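Local coordinates for protein putative modification methylase (Thermus thermophilus, PDB 2ZIG) that probably transfers a methyl group from S-adenosyl-L-methionine to the N4 nitrogen of cytosine in DNA, at residues Glu67-Phe72 with Val112-Ala117. Sequence-based numbering, arbitrary orientation.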
loop_
_atom_site.group_PDB
_atom_site.type_symbol
_atom_site.label_atom_id
_atom_site.label_comp_id
_atom_site.label_asym_id
_atom_site.label_seq_id
_atom_site.Cartn_x
_atom_site.Cartn_y
_atom_site.Cartn_z
ATOM N N GLU B 67 -5.207 -4.891 20.078
ATOM C CA GLU B 67 -5.080 -3.866 21.110
ATOM C C GLU B 67 -3.692 -3.245 21.067
ATOM O O GLU B 67 -3.553 -2.038 20.890
ATOM C CB GLU B 67 -5.332 -4.457 22.506
ATOM C CG GLU B 67 -6.795 -4.746 22.824
ATOM C CD GLU B 67 -7.669 -3.499 22.789
ATOM O OE1 GLU B 67 -8.874 -3.608 23.104
ATOM O OE2 GLU B 67 -7.155 -2.411 22.443
ATOM N N ASP B 68 -2.667 -4.076 21.232
ATOM C CA ASP B 68 -1.289 -3.599 21.200
ATOM C C ASP B 68 -1.102 -2.806 19.920
ATOM O O ASP B 68 -0.499 -1.734 19.919
ATOM C CB ASP B 68 -0.305 -4.775 21.200
ATOM C CG ASP B 68 -0.578 -5.767 22.311
ATOM O OD1 ASP B 68 -1.638 -6.431 22.268
ATOM O OD2 ASP B 68 0.268 -5.883 23.226
ATOM N N TYR B 69 -1.636 -3.358 18.836
ATOM C CA TYR B 69 -1.561 -2.757 17.514
ATOM C C TYR B 69 -2.212 -1.373 17.480
ATOM O O TYR B 69 -1.584 -0.401 17.063
ATOM C CB TYR B 69 -2.237 -3.690 16.502
ATOM C CG TYR B 69 -2.036 -3.302 15.058
ATOM C CD1 TYR B 69 -0.759 -3.233 14.505
ATOM C CD2 TYR B 69 -3.123 -2.990 14.247
ATOM C CE1 TYR B 69 -0.569 -2.856 13.180
ATOM C CE2 TYR B 69 -2.947 -2.614 12.921
ATOM C CZ TYR B 69 -1.668 -2.548 12.396
ATOM O OH TYR B 69 -1.491 -2.166 11.086
ATOM N N GLU B 70 -3.465 -1.286 17.924
ATOM C CA GLU B 70 -4.182 -0.009 17.935
ATOM C C GLU B 70 -3.471 1.025 18.801
ATOM O O GLU B 70 -3.317 2.183 18.405
ATOM C CB GLU B 70 -5.615 -0.180 18.449
ATOM C CG GLU B 70 -6.454 -1.192 17.694
ATOM C CD GLU B 70 -6.385 -1.015 16.191
ATOM O OE1 GLU B 70 -6.694 0.094 15.700
ATOM O OE2 GLU B 70 -6.022 -1.993 15.502
ATOM N N ALA B 71 -3.049 0.605 19.989
ATOM C CA ALA B 71 -2.351 1.499 20.905
ATOM C C ALA B 71 -1.057 2.006 20.255
ATOM O O ALA B 71 -0.681 3.166 20.417
ATOM C CB ALA B 71 -2.046 0.774 22.206
ATOM N N PHE B 72 -0.379 1.128 19.524
ATOM C CA PHE B 72 0.853 1.496 18.840
ATOM C C PHE B 72 0.520 2.556 17.793
ATOM O O PHE B 72 1.164 3.598 17.723
ATOM C CB PHE B 72 1.472 0.264 18.170
ATOM C CG PHE B 72 2.742 0.555 17.419
ATOM C CD1 PHE B 72 3.829 1.144 18.060
ATOM C CD2 PHE B 72 2.849 0.244 16.068
ATOM C CE1 PHE B 72 5.008 1.423 17.361
ATOM C CE2 PHE B 72 4.026 0.519 15.359
ATOM C CZ PHE B 72 5.105 1.109 16.006
ATOM N N VAL B 112 -0.971 -10.825 8.049
ATOM C CA VAL B 112 -0.050 -9.704 8.085
ATOM C C VAL B 112 -0.778 -8.447 8.524
ATOM O O VAL B 112 -1.852 -8.143 8.010
ATOM C CB VAL B 112 0.534 -9.452 6.685
ATOM C CG1 VAL B 112 1.644 -8.429 6.755
ATOM C CG2 VAL B 112 1.031 -10.754 6.087
ATOM N N PHE B 113 -0.209 -7.725 9.483
ATOM C CA PHE B 113 -0.824 -6.482 9.914
ATOM C C PHE B 113 -0.498 -5.465 8.825
ATOM O O PHE B 113 0.669 -5.253 8.508
ATOM C CB PHE B 113 -0.255 -6.035 11.266
ATOM C CG PHE B 113 -1.045 -6.535 12.448
ATOM C CD1 PHE B 113 -2.346 -6.094 12.663
ATOM C CD2 PHE B 113 -0.507 -7.480 13.316
ATOM C CE1 PHE B 113 -3.104 -6.592 13.725
ATOM C CE2 PHE B 113 -1.256 -7.985 14.381
ATOM C CZ PHE B 113 -2.558 -7.540 14.585
ATOM N N PRO B 114 -1.527 -4.847 8.218
ATOM C CA PRO B 114 -1.346 -3.850 7.152
ATOM C C PRO B 114 -0.888 -2.489 7.687
ATOM O O PRO B 114 -1.552 -1.474 7.483
ATOM C CB PRO B 114 -2.731 -3.780 6.517
ATOM C CG PRO B 114 -3.631 -3.943 7.708
ATOM C CD PRO B 114 -2.962 -5.074 8.486
ATOM N N LEU B 115 0.255 -2.486 8.366
ATOM C CA LEU B 115 0.812 -1.275 8.961
ATOM C C LEU B 115 0.812 -0.041 8.060
ATOM O O LEU B 115 0.380 1.036 8.477
ATOM C CB LEU B 115 2.244 -1.537 9.417
ATOM C CG LEU B 115 2.658 -1.116 10.830
ATOM C CD1 LEU B 115 4.174 -0.958 10.857
ATOM C CD2 LEU B 115 1.973 0.182 11.246
ATOM N N HIS B 116 1.305 -0.191 6.832
ATOM C CA HIS B 116 1.382 0.940 5.918
ATOM C C HIS B 116 -0.003 1.517 5.617
ATOM O O HIS B 116 -0.163 2.733 5.480
ATOM C CB HIS B 116 2.065 0.537 4.600
ATOM C CG HIS B 116 1.126 -0.046 3.586
ATOM N ND1 HIS B 116 0.690 -1.353 3.634
ATOM C CD2 HIS B 116 0.503 0.519 2.525
ATOM C CE1 HIS B 116 -0.160 -1.569 2.645
ATOM N NE2 HIS B 116 -0.292 -0.449 1.958
ATOM N N ALA B 117 -0.999 0.645 5.510
ATOM C CA ALA B 117 -2.351 1.088 5.206
ATOM C C ALA B 117 -2.978 1.810 6.395
ATOM O O ALA B 117 -3.674 2.808 6.220
ATOM C CB ALA B 117 -3.213 -0.103 4.794
#
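Y69, near the start of helix 66-86, and F113, just ahead of helix 115-125, lay their rings face to face, the two side chains running past one another in opposite directions. The ring centroids are 4.1 Å apart and the planes are tilted by 27°, so the stack opens slightly like a wedge. CD1 of F113 sits over the middle of the tyrosine ring, and its closest approach is 3.5 Å to CE2 of Y69. In return, Y69 covers the F113 ring off centre, toward the rim, while CB of F113 lies 3.7 Å from CE1 of Y69. The tyrosine reaches across because CG stands anti to the backbone N (chi1 -170°), which sends the long ring away from its helix toward the turn at 113-115.

That turn meets the far end of the tyrosine. P114, whose ring restricts phi, centres an inverse gamma turn at the N-cap of helix 115-125, with a weak hydrogen bond from L115 N to F113 O. The phenol OH of Y69 comes within 3.2 Å of L115 N, but the angle is too poor for a hydrogen bond; its strongest polar partner is OD2 of D118, to which it is hydrogen-bonded. Branched L115 lies at the ring's edge, with CG 4.4 Å from CE1 of Y69. Beyond the stack, R124 of the second subunit packs against Y69.

This is structural packing in the Rossmann-like methyltransferase domain, away from the S-adenosyl-L-methionine residues. Tyrosine suits it by giving a face to phenylalanine, which adds no polar group to satisfy, an edge to branched leucine and a hydroxyl to a carboxylate. Dispersion and hydrophobic contact join the start of helix 66-86 to the turn leading into helix 115-125, while the D118 bond should help hold the ring's far end and satisfies the phenol oxygen of this buried residue.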